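Local coordinates for multicopper oxidase (Uncultured bacterium, PDB 4E9X), which probably couples one-electron oxidation of reducing substrates to the reduction of dioxygen to water, as a laccase-like oxidase with copper centres, at the interface of chains A and B. Sequence-based numbering; all coordinates share one arbitrary frame. Chains: chain A/B, Multicopper oxidase.

Contact 1 and contact 2 lie side by side on one surface between chains A and B, the centres of their C-alpha atoms about 15 Å apart. They share no residue, but the connection is close: B:His206 of contact 1 is followed a few residues on by B:Asp209 of contact 2, and A:His60 and A:His65 are similarly near in sequence. Contact 1 gathers copper- and oxygen-site histidines from both copies, whereas contact 2 supplies charged clasps beside it. Ion pairing in contact 2 would thus help hold the histidines of contact 1 in register within the deposited trimer, where the oxygen-reducing centre takes residues from neighbouring subunits.

Contact 1: the interface of chains A and B. Residues chain A 60, 73, 75, 79, 106; chain B 204, 206, 248-250, 252.
With its CG anti to the carbonyl carbon and beside the backbone N (chi1 -67°), B:His206 lays its imidazole against A:His60, with A:Asp73 and A:His106 at its edge, while A:Asp73, CG anti to its own backbone N (chi1 -164°), turns a carboxylate toward it. The histidines here belong to the paired His-X-His motifs of multicopper oxidases, which bind the copper and oxygen of the trinuclear centre; in this small two-domain enzyme the centre is assembled across a subunit boundary. B:His206 ND1 gives a nearly straight hydrogen bond of 2.7 Å to A:Asp73 OD2. The acceptor lies in the ring plane, and the oxygen is met on its syn side but tilted out of the carboxylate plane, carboxylate and ring standing 85° apart. This bond fixes the rotation of the imidazole and leaves NE2 as the probable copper-binding nitrogen. One face of the ring stacks on A:His60, centroids 3.8 Å apart; B:Ile250 CG2 covers the opposite face. A:His60 is itself steadied by ND1 donating to A:Asp73 O at 2.8 Å, so one aspartate positions histidines of both chains. A:His106 CD2 lies at the edge of B:His206, in its plane, and B:His252 NE2 at the edge of A:His106, in its plane. A:Val75 CG2, over the A:His106 face, reaches B:His206 CE1 at 3.4 Å. Water 1, 2.8 Å from A:Asp73 OD2 and 3.0 Å from both B:Arg248 O and B:Ile250 N, ties the carboxylate to strand 248-253.

Contact 2: the interface of chains A and B. Residues chain A 65, 97, 215-216, 218; chain B 209, 225-227.
B:Asp209 pushes its carboxylate between A:His65 and A:Arg97, and A:Leu218 packs against it and bridges to B:Tyr225; B:Asp209, A:Leu218 and B:Tyr225 bury the most surface in this patch of the subunit interface of a trimeric two-domain multicopper oxidase. A:Arg97 grips B:Asp209 side-on in a salt bridge, NE to OD2 at 2.9 Å and NH2 to OD1 at 2.9 Å. The chain of A:Arg97, bent at chi2 and chi3, brings the guanidinium tip to tip with the carboxylate, their planes 40° apart. OD2 also accepts from A:His65 NE2 at 2.8 Å; this donor comes from above the carboxylate plane, whereas NE arrives on the syn side. Two donors on one oxygen probably stabilise its negative charge. Behind this clasp, NH1 and NH2 of A:Arg97 both donate to A:Asp216 O, which fixes the rotation of the guanidinium, and A:Leu218 CG lies over its face. From the same leucine, CD1 meets B:Tyr225 CB at 3.5 Å, at the root of the phenol ring. Water 2 links A:Leu218 O with B:Tyr225 O. Farther along, A:Asp216 OD2 takes the backbone N of B:Asp227 at 2.7 Å on its anti side, and the two carboxylates stack almost parallel, 6° apart. A:Lys215 NZ, in a salt bridge with A:Asp216 OD1, and A:Arg97 NH2, 3.6 Å from B:Asp227 OD2 in a longer one, may together offset the repulsion between these acids.

Contact 1: the interface of chains A and B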
ATOM      1  N   HIS A  60      -9.459   9.697  20.504  1.00 10.58           N
ATOM      2  CA  HIS A  60     -10.341   8.903  19.675  1.00 10.88           C
ATOM      3  C   HIS A  60     -10.032   7.416  19.838  1.00 10.07           C
ATOM      4  O   HIS A  60      -8.873   6.971  19.915  1.00 10.87           O
ATOM      5  CB  HIS A  60     -10.172   9.313  18.204  1.00 10.95           C
ATOM      6  CG  HIS A  60     -10.819   8.332  17.266  1.00 11.09           C
ATOM      7  ND1 HIS A  60     -12.172   8.056  17.252  1.00 10.64           N
ATOM      8  CD2 HIS A  60     -10.263   7.571  16.280  1.00 11.73           C
ATOM      9  CE1 HIS A  60     -12.408   7.126  16.335  1.00 11.18           C
ATOM     10  NE2 HIS A  60     -11.266   6.833  15.707  1.00 10.64           N
ATOM     11  N   ASP A  73     -16.584  10.019  20.803  1.00 10.87           N
ATOM     12  CA  ASP A  73     -15.693   9.588  19.723  1.00 11.33           C
ATOM     13  C   ASP A  73     -14.354  10.336  19.663  1.00 11.53           C
ATOM     14  O   ASP A  73     -13.395   9.860  19.007  1.00 11.35           O
ATOM     15  CB  ASP A  73     -16.459   9.739  18.402  1.00 10.92           C
ATOM     16  CG  ASP A  73     -15.805   8.975  17.254  1.00 10.99           C
ATOM     17  OD1 ASP A  73     -15.415   7.810  17.438  1.00 10.67           O
ATOM     18  OD2 ASP A  73     -15.787   9.564  16.116  1.00 11.13           O
ATOM     19  N   VAL A  75     -13.500  13.523  18.487  1.00 11.43           N
ATOM     20  CA  VAL A  75     -13.070  14.302  17.308  1.00 11.72           C
ATOM     21  C   VAL A  75     -13.393  15.783  17.544  1.00 10.82           C
ATOM     22  O   VAL A  75     -14.565  16.162  17.694  1.00 11.39           O
ATOM     23  CB  VAL A  75     -13.830  13.779  16.076  1.00 10.99           C
ATOM     24  CG1 VAL A  75     -13.442  14.629  14.874  1.00 13.34           C
ATOM     25  CG2 VAL A  75     -13.456  12.314  15.851  1.00 12.99           C
ATOM     26  N   THR A  79     -17.370  15.924  17.529  1.00 11.06           N
ATOM     27  CA  THR A  79     -18.065  15.278  18.668  1.00 11.12           C
ATOM     28  C   THR A  79     -17.745  15.936  20.004  1.00 11.28           C
ATOM     29  O   THR A  79     -18.491  15.615  20.953  1.00 13.44           O
ATOM     30  CB  THR A  79     -17.783  13.769  18.725  1.00 11.14           C
ATOM     31  OG1 THR A  79     -16.435  13.519  19.109  1.00 11.94           O
ATOM     32  CG2 THR A  79     -17.977  13.130  17.363  1.00 11.90           C
ATOM     33  N   HIS A 106      -6.895  13.036  18.337  1.00 10.97           N
ATOM     34  CA  HIS A 106      -7.493  13.453  17.078  1.00 11.06           C
ATOM     35  C   HIS A 106      -7.458  14.970  16.866  1.00 12.97           C
ATOM     36  O   HIS A 106      -8.206  15.500  16.045  1.00 14.14           O
ATOM     37  CB  HIS A 106      -8.932  12.906  16.963  1.00 11.95           C
ATOM     38  CG  HIS A 106      -9.280  12.398  15.602  1.00 13.57           C
ATOM     39  ND1 HIS A 106      -9.437  13.244  14.531  1.00 16.72           N
ATOM     40  CD2 HIS A 106      -9.525  11.149  15.136  1.00 12.84           C
ATOM     41  CE1 HIS A 106      -9.736  12.530  13.468  1.00 21.00           C
ATOM     42  NE2 HIS A 106      -9.808  11.254  13.790  1.00 16.79           N
TER
ATOM     43  N   HIS B 204     -10.925   5.617   6.396  1.00  9.05           N
ATOM     44  CA  HIS B 204     -11.384   5.113   7.683  1.00  9.18           C
ATOM     45  C   HIS B 204     -12.725   5.758   8.052  1.00  7.88           C
ATOM     46  O   HIS B 204     -12.817   6.989   8.062  1.00  9.28           O
ATOM     47  CB  HIS B 204     -10.341   5.471   8.746  1.00 10.66           C
ATOM     48  CG  HIS B 204     -10.781   5.245  10.162  1.00  9.58           C
ATOM     49  ND1 HIS B 204     -11.361   4.043  10.578  1.00 10.24           N
ATOM     50  CD2 HIS B 204     -10.749   6.038  11.240  1.00 10.72           C
ATOM     51  CE1 HIS B 204     -11.651   4.139  11.891  1.00 10.31           C
ATOM     52  NE2 HIS B 204     -11.305   5.351  12.353  1.00 12.48           N
ATOM     53  N   HIS B 206     -15.285   6.457  10.969  1.00  8.11           N
ATOM     54  CA  HIS B 206     -15.643   6.356  12.403  1.00  8.26           C
ATOM     55  C   HIS B 206     -17.031   5.820  12.566  1.00  8.05           C
ATOM     56  O   HIS B 206     -17.861   5.969  11.665  1.00  9.19           O
ATOM     57  CB  HIS B 206     -15.530   7.739  13.068  1.00  8.74           C
ATOM     58  CG  HIS B 206     -14.159   8.302  13.175  1.00  8.25           C
ATOM     59  ND1 HIS B 206     -13.827   9.048  14.287  1.00  9.82           N
ATOM     60  CD2 HIS B 206     -13.056   8.279  12.380  1.00  9.88           C
ATOM     61  CE1 HIS B 206     -12.570   9.486  14.161  1.00 10.30           C
ATOM     62  NE2 HIS B 206     -12.053   9.026  13.043  1.00 10.85           N
ATOM     63  N   ARG B 248     -22.576  12.084  14.632  1.00 10.07           N
ATOM     64  CA  ARG B 248     -21.748  12.729  13.606  1.00 10.65           C
ATOM     65  C   ARG B 248     -20.373  12.013  13.603  1.00 10.15           C
ATOM     66  O   ARG B 248     -19.663  12.112  14.598  1.00 11.20           O
ATOM     67  CB  ARG B 248     -21.540  14.190  13.889  1.00 10.93           C
ATOM     68  CG  ARG B 248     -22.828  15.023  13.821  1.00 10.61           C
ATOM     69  CD  ARG B 248     -22.477  16.499  13.823  1.00 11.89           C
ATOM     70  NE  ARG B 248     -21.843  16.962  15.068  1.00 11.72           N
ATOM     71  CZ  ARG B 248     -22.540  17.483  16.091  1.00 11.54           C
ATOM     72  NH1 ARG B 248     -23.871  17.616  16.130  1.00 14.84           N
ATOM     73  NH2 ARG B 248     -21.838  17.879  17.128  1.00 13.18           N
ATOM     74  N   PHE B 249     -20.103  11.281  12.514  1.00  9.23           N
ATOM     75  CA  PHE B 249     -18.946  10.392  12.500  1.00  8.76           C
ATOM     76  C   PHE B 249     -18.053  10.759  11.334  1.00  8.56           C
ATOM     77  O   PHE B 249     -18.402  10.560  10.147  1.00  9.17           O
ATOM     78  CB  PHE B 249     -19.372   8.938  12.386  1.00  9.10           C
ATOM     79  CG  PHE B 249     -19.897   8.391  13.728  1.00  9.06           C
ATOM     80  CD1 PHE B 249     -18.984   8.239  14.782  1.00  9.84           C
ATOM     81  CD2 PHE B 249     -21.234   8.046  13.922  1.00 10.28           C
ATOM     82  CE1 PHE B 249     -19.397   7.732  16.001  1.00 10.08           C
ATOM     83  CE2 PHE B 249     -21.638   7.523  15.151  1.00 10.28           C
ATOM     84  CZ  PHE B 249     -20.697   7.335  16.181  1.00 10.36           C
ATOM     85  N   ILE B 250     -16.882  11.286  11.660  1.00  8.95           N
ATOM     86  CA  ILE B 250     -15.963  11.670  10.568  1.00  9.44           C
ATOM     87  C   ILE B 250     -15.499  10.455   9.792  1.00  9.80           C
ATOM     88  O   ILE B 250     -15.507   9.319  10.253  1.00  9.87           O
ATOM     89  CB  ILE B 250     -14.807  12.474  11.173  1.00 12.11           C
ATOM     90  CG1 ILE B 250     -13.940  13.275  10.216  1.00 14.00           C
ATOM     91  CG2 ILE B 250     -13.939  11.586  12.041  1.00 14.00           C
ATOM     92  CD1 ILE B 250     -13.004  14.169  11.003  1.00 19.29           C
ATOM     93  N   HIS B 252     -12.485   9.600   6.776  1.00  9.28           N
ATOM     94  CA  HIS B 252     -11.356  10.336   6.233  1.00  9.56           C
ATOM     95  C   HIS B 252     -10.194   9.457   5.862  1.00  9.14           C
ATOM     96  O   HIS B 252     -10.095   8.326   6.317  1.00  9.36           O
ATOM     97  CB  HIS B 252     -10.901  11.376   7.280  1.00 11.35           C
ATOM     98  CG  HIS B 252     -10.361  10.772   8.539  1.00 12.58           C
ATOM     99  ND1 HIS B 252      -9.051  10.378   8.746  1.00 14.43           N
ATOM    100  CD2 HIS B 252     -11.001  10.457   9.676  1.00 12.86           C
ATOM    101  CE1 HIS B 252      -8.911   9.869   9.934  1.00 15.41           C
ATOM    102  NE2 HIS B 252     -10.099   9.907  10.570  1.00 15.26           N
TER
HETATM  103  O   HOH W   1     -16.697  11.698  14.592  1.00 10.68           O

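Contact 2: the interface of chains A and B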
ATOM      1  N   HIS A  65     -17.212   1.400  18.018  1.00 11.28           N
ATOM      2  CA  HIS A  65     -18.292   2.000  17.238  1.00 12.27           C
ATOM      3  C   HIS A  65     -18.937   3.203  17.886  1.00 11.23           C
ATOM      4  O   HIS A  65     -19.551   4.007  17.174  1.00 11.75           O
ATOM      5  CB  HIS A  65     -19.399   0.926  17.100  1.00 14.68           C
ATOM      6  CG  HIS A  65     -19.034  -0.209  16.207  1.00 17.44           C
ATOM      7  ND1 HIS A  65     -19.763  -1.402  16.156  1.00 20.20           N
ATOM      8  CD2 HIS A  65     -18.059  -0.289  15.285  1.00 16.57           C
ATOM      9  CE1 HIS A  65     -19.222  -2.173  15.252  1.00 21.11           C
ATOM     10  NE2 HIS A  65     -18.189  -1.543  14.701  1.00 19.92           N
ATOM     11  N   ARG A  97     -17.337  -3.883  20.137  1.00 11.42           N
ATOM     12  CA  ARG A  97     -16.546  -4.248  18.943  1.00 10.36           C
ATOM     13  C   ARG A  97     -15.298  -5.003  19.381  1.00 10.09           C
ATOM     14  O   ARG A  97     -14.517  -4.468  20.151  1.00 11.69           O
ATOM     15  CB  ARG A  97     -16.188  -2.975  18.135  1.00 12.43           C
ATOM     16  CG  ARG A  97     -15.057  -3.274  17.060  1.00 15.20           C
ATOM     17  CD  ARG A  97     -15.541  -4.188  15.976  1.00 13.99           C
ATOM     18  NE  ARG A  97     -14.912  -3.783  14.716  1.00 13.03           N
ATOM     19  CZ  ARG A  97     -13.639  -3.953  14.396  1.00 11.05           C
ATOM     20  NH1 ARG A  97     -12.772  -4.551  15.195  1.00  9.36           N
ATOM     21  NH2 ARG A  97     -13.251  -3.517  13.207  1.00 12.04           N
ATOM     22  N   LYS A 215      -8.388  -8.756  10.177  1.00  6.83           N
ATOM     23  CA  LYS A 215      -8.196  -7.447   9.554  1.00  7.58           C
ATOM     24  C   LYS A 215      -8.951  -6.433  10.418  1.00  6.79           C
ATOM     25  O   LYS A 215     -10.154  -6.606  10.653  1.00  7.34           O
ATOM     26  CB  LYS A 215      -8.727  -7.465   8.112  1.00  8.26           C
ATOM     27  CG  LYS A 215      -9.035  -6.123   7.505  1.00 10.34           C
ATOM     28  CD  LYS A 215      -7.837  -5.169   7.380  1.00  9.58           C
ATOM     29  CE  LYS A 215      -8.340  -3.904   6.683  1.00 10.11           C
ATOM     30  NZ  LYS A 215      -7.496  -2.749   7.050  1.00  8.42           N
ATOM     31  N   ASP A 216      -8.208  -5.424  10.915  1.00  7.28           N
ATOM     32  CA  ASP A 216      -8.801  -4.381  11.778  1.00  7.47           C
ATOM     33  C   ASP A 216      -9.543  -5.012  12.962  1.00  7.66           C
ATOM     34  O   ASP A 216     -10.553  -4.489  13.446  1.00  8.36           O
ATOM     35  CB  ASP A 216      -9.720  -3.461  10.984  1.00  7.75           C
ATOM     36  CG  ASP A 216      -8.935  -2.694   9.876  1.00  7.17           C
ATOM     37  OD1 ASP A 216      -7.689  -2.679   9.906  1.00  7.28           O
ATOM     38  OD2 ASP A 216      -9.663  -2.175   9.008  1.00  7.70           O
ATOM     39  N   LEU A 218     -11.180  -7.868  13.161  1.00  8.50           N
ATOM     40  CA  LEU A 218     -12.303  -8.804  12.907  1.00  9.18           C
ATOM     41  C   LEU A 218     -11.787  -9.996  12.127  1.00  7.87           C
ATOM     42  O   LEU A 218     -10.950  -9.873  11.222  1.00  8.03           O
ATOM     43  CB  LEU A 218     -13.410  -8.098  12.120  1.00 10.06           C
ATOM     44  CG  LEU A 218     -14.174  -7.065  12.941  1.00 12.29           C
ATOM     45  CD1 LEU A 218     -15.185  -6.299  12.087  1.00 15.48           C
ATOM     46  CD2 LEU A 218     -14.910  -7.732  14.116  1.00 17.16           C
TER
ATOM     47  N   ASP B 209     -18.159  -0.179  10.914  1.00  9.12           N
ATOM     48  CA  ASP B 209     -17.316  -0.996  10.065  1.00  8.92           C
ATOM     49  C   ASP B 209     -17.851  -0.958   8.626  1.00  8.49           C
ATOM     50  O   ASP B 209     -19.053  -0.750   8.423  1.00 10.89           O
ATOM     51  CB  ASP B 209     -17.267  -2.440  10.541  1.00 10.28           C
ATOM     52  CG  ASP B 209     -16.468  -2.528  11.831  1.00 11.41           C
ATOM     53  OD1 ASP B 209     -15.356  -1.939  11.871  1.00 13.09           O
ATOM     54  OD2 ASP B 209     -16.943  -3.132  12.775  1.00 14.57           O
ATOM     55  N   TYR B 225     -14.836  -7.488   6.580  1.00  7.70           N
ATOM     56  CA  TYR B 225     -15.018  -6.209   7.269  1.00  7.88           C
ATOM     57  C   TYR B 225     -13.701  -5.505   7.478  1.00  7.58           C
ATOM     58  O   TYR B 225     -12.647  -6.119   7.688  1.00  9.01           O
ATOM     59  CB  TYR B 225     -15.679  -6.438   8.639  1.00  9.04           C
ATOM     60  CG  TYR B 225     -17.127  -6.826   8.577  1.00 10.02           C
ATOM     61  CD1 TYR B 225     -18.088  -5.838   8.289  1.00 10.11           C
ATOM     62  CD2 TYR B 225     -17.553  -8.114   8.791  1.00 12.52           C
ATOM     63  CE1 TYR B 225     -19.438  -6.178   8.234  1.00 11.41           C
ATOM     64  CE2 TYR B 225     -18.890  -8.459   8.735  1.00 15.67           C
ATOM     65  CZ  TYR B 225     -19.837  -7.474   8.442  1.00 15.31           C
ATOM     66  OH  TYR B 225     -21.190  -7.777   8.383  1.00 18.92           O
ATOM     67  N   ALA B 226     -13.790  -4.186   7.474  1.00  7.88           N
ATOM     68  CA  ALA B 226     -12.634  -3.324   7.674  1.00  7.80           C
ATOM     69  C   ALA B 226     -13.107  -2.028   8.269  1.00  7.24           C
ATOM     70  O   ALA B 226     -14.222  -1.566   7.957  1.00  9.65           O
ATOM     71  CB  ALA B 226     -11.937  -3.006   6.329  1.00  9.65           C
ATOM     72  N   ASP B 227     -12.293  -1.385   9.084  1.00  7.31           N
ATOM     73  CA  ASP B 227     -12.549  -0.005   9.440  1.00  7.31           C
ATOM     74  C   ASP B 227     -11.649   0.945   8.697  1.00  8.38           C
ATOM     75  O   ASP B 227     -11.937   2.154   8.668  1.00  8.41           O
ATOM     76  CB  ASP B 227     -12.507   0.213  10.955  1.00  8.35           C
ATOM     77  CG  ASP B 227     -11.175   0.009  11.613  1.00  9.00           C
ATOM     78  OD1 ASP B 227     -10.134   0.512  11.113  1.00  9.65           O
ATOM     79  OD2 ASP B 227     -11.165  -0.676  12.681  1.00 11.48           O
TER
HETATM   80  O   HOH W   2     -12.088  -8.650   8.677  1.00 10.56           O